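Local atomic coordinates of VP1 (Polyomavirus HPyV6, PDB entry 4PCG), a protein that forms the pentameric building blocks of the icosahedral polyomavirus capsid as its major coat protein and probably takes part in attachment to host cells. Residues F86-E91 / F265-R270; T90-T95 / Q258-R263; Q117-A122 / D234-V239. All coordinates share one frame; numbering follows the deposited sequence.

Interaction 1. Residues F86-E91 / F265-R270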
loop_
_atom_site.group_PDB
_atom_site.type_symbol
_atom_site.label_atom_id
_atom_site.label_comp_id
_atom_site.label_asym_id
_atom_site.label_seq_id
_atom_site.Cartn_x
_atom_site.Cartn_y
_atom_site.Cartn_z
ATOM N N PHE B 86 -30.190 -2.503 -3.282
ATOM C CA PHE B 86 -29.446 -3.526 -2.531
ATOM C C PHE B 86 -27.991 -3.682 -2.941
ATOM O O PHE B 86 -27.232 -4.329 -2.204
ATOM C CB PHE B 86 -30.162 -4.899 -2.551
ATOM C CG PHE B 86 -30.289 -5.511 -3.935
ATOM C CD1 PHE B 86 -31.356 -5.191 -4.755
ATOM C CD2 PHE B 86 -29.328 -6.373 -4.417
ATOM C CE1 PHE B 86 -31.467 -5.726 -6.035
ATOM C CE2 PHE B 86 -29.415 -6.907 -5.706
ATOM C CZ PHE B 86 -30.495 -6.590 -6.514
ATOM N N ARG B 87 -27.604 -3.131 -4.096
ATOM C CA ARG B 87 -26.208 -3.065 -4.507
ATOM C C ARG B 87 -25.991 -1.972 -5.535
ATOM O O ARG B 87 -26.937 -1.498 -6.155
ATOM C CB ARG B 87 -25.679 -4.403 -5.039
ATOM C CG ARG B 87 -26.221 -4.811 -6.384
ATOM C CD ARG B 87 -25.778 -6.240 -6.707
ATOM N NE ARG B 87 -26.230 -6.645 -8.033
ATOM C CZ ARG B 87 -25.631 -6.301 -9.177
ATOM N NH1 ARG B 87 -24.545 -5.539 -9.180
ATOM N NH2 ARG B 87 -26.128 -6.707 -10.341
ATOM N N VAL B 88 -24.738 -1.561 -5.660
ATOM C CA VAL B 88 -24.363 -0.466 -6.539
ATOM C C VAL B 88 -23.003 -0.756 -7.166
ATOM O O VAL B 88 -22.093 -1.306 -6.519
ATOM C CB VAL B 88 -24.333 0.890 -5.804
ATOM C CG1 VAL B 88 -23.351 0.880 -4.640
ATOM C CG2 VAL B 88 -24.020 2.022 -6.784
ATOM N N GLU B 89 -22.898 -0.432 -8.452
ATOM C CA GLU B 89 -21.602 -0.386 -9.120
ATOM C C GLU B 89 -21.292 1.086 -9.266
ATOM O O GLU B 89 -22.144 1.847 -9.719
ATOM C CB GLU B 89 -21.687 -0.997 -10.521
ATOM C CG GLU B 89 -22.193 -2.429 -10.556
ATOM C CD GLU B 89 -22.852 -2.806 -11.879
ATOM O OE1 GLU B 89 -22.421 -2.393 -13.001
ATOM O OE2 GLU B 89 -23.811 -3.568 -11.788
ATOM N N THR B 90 -20.107 1.516 -8.843
ATOM C CA THR B 90 -19.744 2.910 -9.031
ATOM C C THR B 90 -18.275 2.968 -9.428
ATOM O O THR B 90 -17.449 2.218 -8.903
ATOM C CB THR B 90 -20.091 3.794 -7.804
ATOM O OG1 THR B 90 -19.746 5.165 -8.063
ATOM C CG2 THR B 90 -19.374 3.356 -6.535
ATOM N N GLU B 91 -17.968 3.845 -10.370
ATOM C CA GLU B 91 -16.639 3.878 -10.996
ATOM C C GLU B 91 -16.335 5.290 -11.439
ATOM O O GLU B 91 -17.238 6.018 -11.867
ATOM C CB GLU B 91 -16.632 2.977 -12.234
ATOM C CG GLU B 91 -17.007 1.504 -11.985
ATOM C CD GLU B 91 -15.957 0.723 -11.215
ATOM O OE1 GLU B 91 -14.778 1.137 -11.195
ATOM O OE2 GLU B 91 -16.282 -0.354 -10.660
ATOM N N PHE B 265 -22.697 5.622 -11.633
ATOM C CA PHE B 265 -23.449 4.780 -10.696
ATOM C C PHE B 265 -24.422 3.897 -11.508
ATOM O O PHE B 265 -25.081 4.353 -12.443
ATOM C CB PHE B 265 -24.330 5.595 -9.734
ATOM C CG PHE B 265 -23.606 6.452 -8.721
ATOM C CD1 PHE B 265 -23.023 7.667 -9.082
ATOM C CD2 PHE B 265 -23.595 6.097 -7.379
ATOM C CE1 PHE B 265 -22.431 8.479 -8.119
ATOM C CE2 PHE B 265 -23.006 6.907 -6.413
ATOM C CZ PHE B 265 -22.427 8.115 -6.788
ATOM N N ARG B 266 -24.516 2.632 -11.124
ATOM C CA ARG B 266 -25.593 1.763 -11.523
ATOM C C ARG B 266 -26.117 1.148 -10.243
ATOM O O ARG B 266 -25.447 0.337 -9.617
ATOM C CB ARG B 266 -25.097 0.636 -12.445
ATOM C CG ARG B 266 -26.217 -0.269 -12.903
ATOM C CD ARG B 266 -25.739 -1.361 -13.848
ATOM N NE ARG B 266 -25.480 -0.830 -15.179
ATOM C CZ ARG B 266 -24.335 -0.877 -15.858
ATOM N NH1 ARG B 266 -24.287 -0.326 -17.074
ATOM N NH2 ARG B 266 -23.252 -1.456 -15.372
ATOM N N VAL B 267 -27.334 1.515 -9.880
ATOM C CA VAL B 267 -27.938 1.080 -8.640
ATOM C C VAL B 267 -29.011 0.052 -8.984
ATOM O O VAL B 267 -29.809 0.246 -9.888
ATOM C CB VAL B 267 -28.568 2.257 -7.871
ATOM C CG1 VAL B 267 -29.166 1.783 -6.544
ATOM C CG2 VAL B 267 -27.564 3.368 -7.628
ATOM N N HIS B 268 -29.021 -1.059 -8.252
ATOM C CA HIS B 268 -29.950 -2.129 -8.484
ATOM C C HIS B 268 -30.978 -2.188 -7.384
ATOM O O HIS B 268 -30.626 -2.099 -6.211
ATOM C CB HIS B 268 -29.199 -3.463 -8.557
ATOM C CG HIS B 268 -28.215 -3.531 -9.679
ATOM N ND1 HIS B 268 -28.551 -4.006 -10.929
ATOM C CD2 HIS B 268 -26.913 -3.157 -9.753
ATOM C CE1 HIS B 268 -27.492 -3.944 -11.721
ATOM N NE2 HIS B 268 -26.480 -3.453 -11.026
ATOM N N PHE B 269 -32.230 -2.324 -7.796
ATOM C CA PHE B 269 -33.400 -2.341 -6.902
ATOM C C PHE B 269 -34.223 -3.608 -6.984
ATOM O O PHE B 269 -34.356 -4.257 -8.045
ATOM C CB PHE B 269 -34.350 -1.154 -7.189
ATOM C CG PHE B 269 -33.706 0.190 -7.125
ATOM C CD1 PHE B 269 -33.007 0.681 -8.214
ATOM C CD2 PHE B 269 -33.837 0.997 -5.993
ATOM C CE1 PHE B 269 -32.426 1.941 -8.177
ATOM C CE2 PHE B 269 -33.251 2.255 -5.956
ATOM C CZ PHE B 269 -32.558 2.731 -7.049
ATOM N N ARG B 270 -34.832 -3.926 -5.844
ATOM C CA ARG B 270 -35.891 -4.878 -5.731
ATOM C C ARG B 270 -37.023 -4.203 -4.950
ATOM O O ARG B 270 -36.892 -3.036 -4.546
ATOM C CB ARG B 270 -35.391 -6.127 -4.999
ATOM C CG ARG B 270 -34.956 -5.863 -3.559
ATOM C CD ARG B 270 -34.177 -7.060 -3.029
ATOM N NE ARG B 270 -33.667 -6.793 -1.692
ATOM C CZ ARG B 270 -32.564 -7.322 -1.176
ATOM N NH1 ARG B 270 -31.837 -8.199 -1.864
ATOM N NH2 ARG B 270 -32.186 -6.973 0.053
#
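Glu89 reaches over from strand 86-91 to hold two side chains of strand 265-270 at once. From CB, which sits 4.1 Å from the carbonyl O of Arg266, its chain runs out extended, alongside the aliphatic part of Arg266, and the carboxylate then divides its work. OE1 takes NH2 of Arg266 at 2.7 Å, on its syn side and in the guanidinium plane, a salt bridge; NE of Arg266 pairs further on with Glu24. OE2 receives NE2 of His268 at 2.8 Å; it lies close to the imidazole plane, while the donor comes from above the carboxylate plane. The guanidinium of Arg87 lies flat on this imidazole, centres 3.6 Å apart and planes 23° from parallel. Arg87 NH1 also bonds Glu89 OE2 weakly, and has a stronger partner in Thr210. At the end of the pairing, CB of Phe86 rests on a face of the Arg270 guanidinium, which Glu84 holds through NE. On the sheet's other face Val88 CG2 meets Val267 CG2 at 3.9 Å, and Thr90 OG1, bonded to Phe264 O, stands over the Phe265 ring. The strands run 171° apart. A salt-bridge network of Arg87, Glu89 and Arg266 on a face partly met by a neighbouring subunit, and an apolar face turned to strand 117-124, fit the antiparallel sheet of the VP1 jelly-roll.

Interaction 2. Residues T90-T95 / Q258-R263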
loop_
_atom_site.group_PDB
_atom_site.type_symbol
_atom_site.label_atom_id
_atom_site.label_comp_id
_atom_site.label_asym_id
_atom_site.label_seq_id
_atom_site.Cartn_x
_atom_site.Cartn_y
_atom_site.Cartn_z
ATOM N N THR B 90 -20.107 1.516 -8.843
ATOM C CA THR B 90 -19.744 2.910 -9.031
ATOM C C THR B 90 -18.275 2.968 -9.428
ATOM O O THR B 90 -17.449 2.218 -8.903
ATOM C CB THR B 90 -20.091 3.794 -7.804
ATOM O OG1 THR B 90 -19.746 5.165 -8.063
ATOM C CG2 THR B 90 -19.374 3.356 -6.535
ATOM N N GLU B 91 -17.968 3.845 -10.370
ATOM C CA GLU B 91 -16.639 3.878 -10.996
ATOM C C GLU B 91 -16.335 5.290 -11.439
ATOM O O GLU B 91 -17.238 6.018 -11.867
ATOM C CB GLU B 91 -16.632 2.977 -12.234
ATOM C CG GLU B 91 -17.007 1.504 -11.985
ATOM C CD GLU B 91 -15.957 0.723 -11.215
ATOM O OE1 GLU B 91 -14.778 1.137 -11.195
ATOM O OE2 GLU B 91 -16.282 -0.354 -10.660
ATOM N N LEU B 92 -15.067 5.680 -11.320
ATOM C CA LEU B 92 -14.604 6.984 -11.747
ATOM C C LEU B 92 -14.152 6.948 -13.195
ATOM O O LEU B 92 -13.536 5.965 -13.650
ATOM C CB LEU B 92 -13.419 7.440 -10.897
ATOM C CG LEU B 92 -13.679 7.921 -9.472
ATOM C CD1 LEU B 92 -12.445 8.549 -8.851
ATOM C CD2 LEU B 92 -14.806 8.936 -9.518
ATOM N N ILE B 93 -14.440 8.039 -13.903
ATOM C CA ILE B 93 -14.066 8.214 -15.294
ATOM C C ILE B 93 -12.954 9.255 -15.370
ATOM O O ILE B 93 -13.156 10.409 -15.010
ATOM C CB ILE B 93 -15.264 8.684 -16.155
ATOM C CG1 ILE B 93 -16.396 7.669 -16.044
ATOM C CG2 ILE B 93 -14.872 8.845 -17.600
ATOM C CD1 ILE B 93 -17.700 8.167 -16.595
ATOM N N PHE B 94 -11.785 8.834 -15.842
ATOM C CA PHE B 94 -10.616 9.725 -15.879
ATOM C C PHE B 94 -9.639 9.211 -16.916
ATOM O O PHE B 94 -9.776 8.073 -17.370
ATOM C CB PHE B 94 -9.963 9.809 -14.492
ATOM C CG PHE B 94 -9.022 10.976 -14.328
ATOM C CD1 PHE B 94 -9.458 12.269 -14.584
ATOM C CD2 PHE B 94 -7.719 10.774 -13.935
ATOM C CE1 PHE B 94 -8.602 13.348 -14.435
ATOM C CE2 PHE B 94 -6.863 11.853 -13.773
ATOM C CZ PHE B 94 -7.311 13.130 -14.044
ATOM N N THR B 95 -8.669 10.060 -17.293
ATOM C CA THR B 95 -7.566 9.712 -18.174
ATOM C C THR B 95 -6.261 10.256 -17.553
ATOM O O THR B 95 -6.303 11.218 -16.788
ATOM C CB THR B 95 -7.726 10.403 -19.541
ATOM O OG1 THR B 95 -7.856 11.810 -19.316
ATOM C CG2 THR B 95 -8.962 9.873 -20.272
ATOM N N GLN B 258 -8.149 19.672 -9.965
ATOM C CA GLN B 258 -8.547 18.675 -10.953
ATOM C C GLN B 258 -9.507 17.669 -10.304
ATOM O O GLN B 258 -9.157 17.027 -9.307
ATOM C CB GLN B 258 -7.310 17.910 -11.454
ATOM C CG GLN B 258 -7.626 16.754 -12.385
ATOM C CD GLN B 258 -7.956 17.233 -13.771
ATOM O OE1 GLN B 258 -7.089 17.748 -14.457
ATOM N NE2 GLN B 258 -9.194 17.068 -14.196
ATOM N N ALA B 259 -10.695 17.537 -10.888
ATOM C CA ALA B 259 -11.657 16.520 -10.501
ATOM C C ALA B 259 -11.692 15.417 -11.567
ATOM O O ALA B 259 -11.203 15.588 -12.680
ATOM C CB ALA B 259 -13.049 17.157 -10.334
ATOM N N ALA B 260 -12.282 14.283 -11.218
ATOM C CA ALA B 260 -12.580 13.263 -12.207
ATOM C C ALA B 260 -13.587 13.800 -13.228
ATOM O O ALA B 260 -14.317 14.790 -12.986
ATOM C CB ALA B 260 -13.107 11.993 -11.515
ATOM N N PHE B 261 -13.640 13.178 -14.394
ATOM C CA PHE B 261 -14.594 13.627 -15.424
ATOM C C PHE B 261 -16.039 13.261 -15.096
ATOM O O PHE B 261 -16.975 13.846 -15.619
ATOM C CB PHE B 261 -14.241 13.072 -16.797
ATOM C CG PHE B 261 -12.865 13.432 -17.277
ATOM C CD1 PHE B 261 -12.359 14.720 -17.112
ATOM C CD2 PHE B 261 -12.100 12.513 -17.938
ATOM C CE1 PHE B 261 -11.102 15.055 -17.583
ATOM C CE2 PHE B 261 -10.834 12.828 -18.421
ATOM C CZ PHE B 261 -10.323 14.106 -18.242
ATOM N N GLY B 262 -16.207 12.297 -14.206
ATOM C CA GLY B 262 -17.534 11.864 -13.813
ATOM C C GLY B 262 -17.438 10.685 -12.881
ATOM O O GLY B 262 -16.400 9.977 -12.844
ATOM N N ARG B 263 -18.486 10.465 -12.086
ATOM C CA ARG B 263 -18.602 9.205 -11.352
ATOM C C ARG B 263 -19.863 8.491 -11.813
ATOM O O ARG B 263 -20.976 9.034 -11.700
ATOM C CB ARG B 263 -18.660 9.416 -9.832
ATOM C CG ARG B 263 -18.920 8.122 -9.062
ATOM C CD ARG B 263 -18.879 8.309 -7.559
ATOM N NE ARG B 263 -17.513 8.439 -7.006
ATOM C CZ ARG B 263 -16.722 7.414 -6.718
ATOM N NH1 ARG B 263 -17.111 6.149 -6.955
ATOM N NH2 ARG B 263 -15.521 7.631 -6.203
#
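Arg263 NH1 gives Thr90 OG1 a nearly straight hydrogen bond, 3.0 Å long, with the hydroxyl oxygen within 1° of the guanidinium plane. NH2 of Arg263 goes to Asp234 in a salt bridge, and this buried guanidinium is bonded at NE as well as at both terminal nitrogens. The chain, extended to CD, bends at chi3 (-76°), which sets the guanidinium with Thr90 OG1 at its edge and Leu92 CD2 over a face. Two backbone bonds link the segments, Ile93 N to Gly262 O at 3.0 Å and Phe261 N to Ile93 O at 2.9 Å, the latter noticeably bent at the hydrogen.

Among the packing contacts, Leu92 CD2 sits off toward the guanidinium rim, 3.6 Å from Arg263 NH2, and the same methyl meets Ala260 CB. The aromatic pair is oblique: the planes of Phe94 and Phe261 stand 46° apart, and Phe94 CD1 lies over the Phe261 ring.

Polar atoms meet the ring edges: Thr95 OG1 at Phe261, and Gln258 NE2 at Phe94. That NE2 bonds Ala259 O at 2.9 Å, and Gln258 OE1 goes to Arg43.

Here strand 79-93 gives way to loop beside the break in strand 256-274. Strand 227-239 touches it through Asp234 and Leu236, strand 117-124 lies against it through Trp121 and Tyr119, and a neighbouring subunit bonds Phe94 O through its Ser178.

Interaction 3. Residues Q117-A122 / D234-V239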
loop_
_atom_site.group_PDB
_atom_site.type_symbol
_atom_site.label_atom_id
_atom_site.label_comp_id
_atom_site.label_asym_id
_atom_site.label_seq_id
_atom_site.Cartn_x
_atom_site.Cartn_y
_atom_site.Cartn_z
ATOM N N GLN B 117 -6.427 14.951 -2.089
ATOM C CA GLN B 117 -7.470 14.250 -2.825
ATOM C C GLN B 117 -8.655 13.919 -1.936
ATOM O O GLN B 117 -8.530 13.841 -0.725
ATOM C CB GLN B 117 -6.929 12.933 -3.380
ATOM C CG GLN B 117 -5.711 13.064 -4.296
ATOM C CD GLN B 117 -4.752 11.910 -4.201
ATOM O OE1 GLN B 117 -5.155 10.751 -4.135
ATOM N NE2 GLN B 117 -3.478 12.206 -4.238
ATOM N N MET B 118 -9.788 13.705 -2.572
ATOM C CA MET B 118 -10.959 13.141 -1.900
ATOM C C MET B 118 -11.743 12.319 -2.888
ATOM O O MET B 118 -12.050 12.799 -3.969
ATOM C CB MET B 118 -11.851 14.229 -1.316
ATOM C CG MET B 118 -13.125 13.684 -0.692
ATOM S SD MET B 118 -14.007 14.955 0.211
ATOM C CE MET B 118 -15.593 14.163 0.491
ATOM N N TYR B 119 -12.097 11.093 -2.496
ATOM C CA TYR B 119 -12.907 10.201 -3.323
ATOM C C TYR B 119 -14.128 9.852 -2.455
ATOM O O TYR B 119 -13.952 9.389 -1.352
ATOM C CB TYR B 119 -12.145 8.914 -3.633
ATOM C CG TYR B 119 -10.756 9.152 -4.216
ATOM C CD1 TYR B 119 -10.591 9.258 -5.577
ATOM C CD2 TYR B 119 -9.643 9.296 -3.410
ATOM C CE1 TYR B 119 -9.345 9.493 -6.130
ATOM C CE2 TYR B 119 -8.385 9.530 -3.964
ATOM C CZ TYR B 119 -8.245 9.629 -5.325
ATOM O OH TYR B 119 -7.004 9.870 -5.918
ATOM N N PHE B 120 -15.330 10.099 -2.943
ATOM C CA PHE B 120 -16.516 9.966 -2.106
ATOM C C PHE B 120 -17.728 9.615 -2.937
ATOM O O PHE B 120 -17.987 10.240 -3.965
ATOM C CB PHE B 120 -16.766 11.288 -1.329
ATOM C CG PHE B 120 -18.001 11.260 -0.463
ATOM C CD1 PHE B 120 -19.242 11.589 -0.981
ATOM C CD2 PHE B 120 -17.921 10.823 0.845
ATOM C CE1 PHE B 120 -20.400 11.469 -0.182
ATOM C CE2 PHE B 120 -19.037 10.742 1.641
ATOM C CZ PHE B 120 -20.283 11.071 1.125
ATOM N N TRP B 121 -18.511 8.659 -2.443
ATOM C CA TRP B 121 -19.816 8.395 -2.991
ATOM C C TRP B 121 -20.798 8.082 -1.866
ATOM O O TRP B 121 -20.422 7.591 -0.797
ATOM C CB TRP B 121 -19.773 7.274 -4.038
ATOM C CG TRP B 121 -19.369 5.917 -3.507
ATOM C CD1 TRP B 121 -18.101 5.346 -3.555
ATOM C CD2 TRP B 121 -20.217 4.947 -2.848
ATOM N NE1 TRP B 121 -18.135 4.082 -2.973
ATOM C CE2 TRP B 121 -19.410 3.829 -2.523
ATOM C CE3 TRP B 121 -21.580 4.926 -2.489
ATOM C CZ2 TRP B 121 -19.920 2.703 -1.856
ATOM C CZ3 TRP B 121 -22.085 3.803 -1.819
ATOM C CH2 TRP B 121 -21.254 2.711 -1.510
ATOM N N ALA B 122 -22.052 8.408 -2.125
ATOM C CA ALA B 122 -23.144 8.060 -1.248
ATOM C C ALA B 122 -24.384 7.717 -2.065
ATOM O O ALA B 122 -24.652 8.310 -3.119
ATOM C CB ALA B 122 -23.469 9.209 -0.308
ATOM N N ASP B 234 -15.075 13.970 -6.112
ATOM C CA ASP B 234 -13.856 13.277 -6.537
ATOM C C ASP B 234 -12.786 14.243 -7.013
ATOM O O ASP B 234 -12.703 14.578 -8.191
ATOM C CB ASP B 234 -14.205 12.203 -7.564
ATOM C CG ASP B 234 -15.078 11.078 -6.947
ATOM O OD1 ASP B 234 -14.531 10.257 -6.175
ATOM O OD2 ASP B 234 -16.302 11.038 -7.191
ATOM N N MET B 235 -11.955 14.654 -6.051
ATOM C CA MET B 235 -10.850 15.577 -6.286
ATOM C C MET B 235 -9.576 14.767 -6.352
ATOM O O MET B 235 -9.238 14.043 -5.419
ATOM C CB MET B 235 -10.722 16.583 -5.155
ATOM C CG MET B 235 -9.463 17.452 -5.232
ATOM S SD MET B 235 -9.503 18.809 -4.045
ATOM C CE MET B 235 -9.461 17.937 -2.486
ATOM N N LEU B 236 -8.851 14.907 -7.454
ATOM C CA LEU B 236 -7.660 14.102 -7.701
ATOM C C LEU B 236 -6.343 14.811 -7.467
ATOM O O LEU B 236 -5.296 14.164 -7.413
ATOM C CB LEU B 236 -7.712 13.592 -9.156
ATOM C CG LEU B 236 -8.979 12.817 -9.527
ATOM C CD1 LEU B 236 -8.923 12.315 -10.968
ATOM C CD2 LEU B 236 -9.164 11.677 -8.576
ATOM N N GLY B 237 -6.376 16.137 -7.311
ATOM C CA GLY B 237 -5.155 16.894 -7.095
ATOM C C GLY B 237 -5.263 18.263 -7.737
ATOM O O GLY B 237 -6.374 18.767 -7.989
ATOM N N MET B 238 -4.113 18.851 -7.978
ATOM C CA MET B 238 -3.961 20.147 -8.634
ATOM C C MET B 238 -3.240 19.983 -9.979
ATOM O O MET B 238 -2.459 19.040 -10.159
ATOM C CB MET B 238 -3.110 21.106 -7.777
ATOM C CG MET B 238 -3.553 21.329 -6.329
ATOM S SD MET B 238 -5.228 21.987 -6.093
ATOM C CE MET B 238 -5.049 23.653 -6.712
ATOM N N VAL B 239 -3.469 20.948 -10.872
ATOM C CA VAL B 239 -2.852 20.994 -12.186
ATOM C C VAL B 239 -2.546 22.445 -12.576
ATOM O O VAL B 239 -3.084 23.387 -11.971
ATOM C CB VAL B 239 -3.768 20.345 -13.251
ATOM C CG1 VAL B 239 -3.900 18.840 -13.049
ATOM C CG2 VAL B 239 -5.153 21.001 -13.277
#
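Asp234 OD1 takes the backbone N of Phe120 in a weak hydrogen bond, 3.3 Å long, and has a stronger partner in Arg263. A first torsion of -65°, with CG anti to the carbonyl carbon, swings the carboxylate toward strand 117-122, where OD1 also lies 3.3 Å from Tyr119 CA. Such a buried acid is probably stabilised as a carboxylate by the arginine. Next along, Met118 and Met235 form a hydrogen-bonded antiparallel pair, with Met235 N to Met118 O at 2.8 Å and Met118 N to Met235 O at 2.9 Å. Tyr119, the non-hydrogen-bonded partner of Asp234, sends its ring along the face to Leu236, crossing it at about a right angle, with Tyr119 CE1 pressed to 3.3 Å from Leu236 CD2. The hydroxyl of Tyr119 donates to Gln117 OE1 at 2.7 Å from above the amide plane, holding the ring's tip beside the Gln117 side chain. CG of Gln117 in turn lies against Leu236 O, a buried carbonyl that has no hydrogen-bond partner. Pro96 of another neighbouring subunit, not the one that meets Phe94, packs on Met118 and Met235. Past this pairing Leu236 and Gly237 face Gln258 together, a classic beta bulge, in the buried antiparallel sheet of the jelly-roll capsid protein.

Interactions 1 and 2 hold the same two strands, 79-93 and 256-274, at centres about 17 Å apart, and share Thr90 and Glu91. Interaction 1 is partly exposed and carries the Arg87, Glu89, Arg266 network on one face; interaction 2 is buried, where the pairing gives way to loops and aromatic rings pack beside one buried arginine. Interaction 3, also buried, brings in strands 117-124 and 227-239, its centre about 9 Å from that of interaction 2; it relies on backbone pairing and apolar contacts around a single acid. A probable hydrogen bond from Gln258 N to Gly237 O helps tie those two together. Trp121 packs against Thr90 and Phe265, so strand 117-124 also backs the inner face of interaction 1.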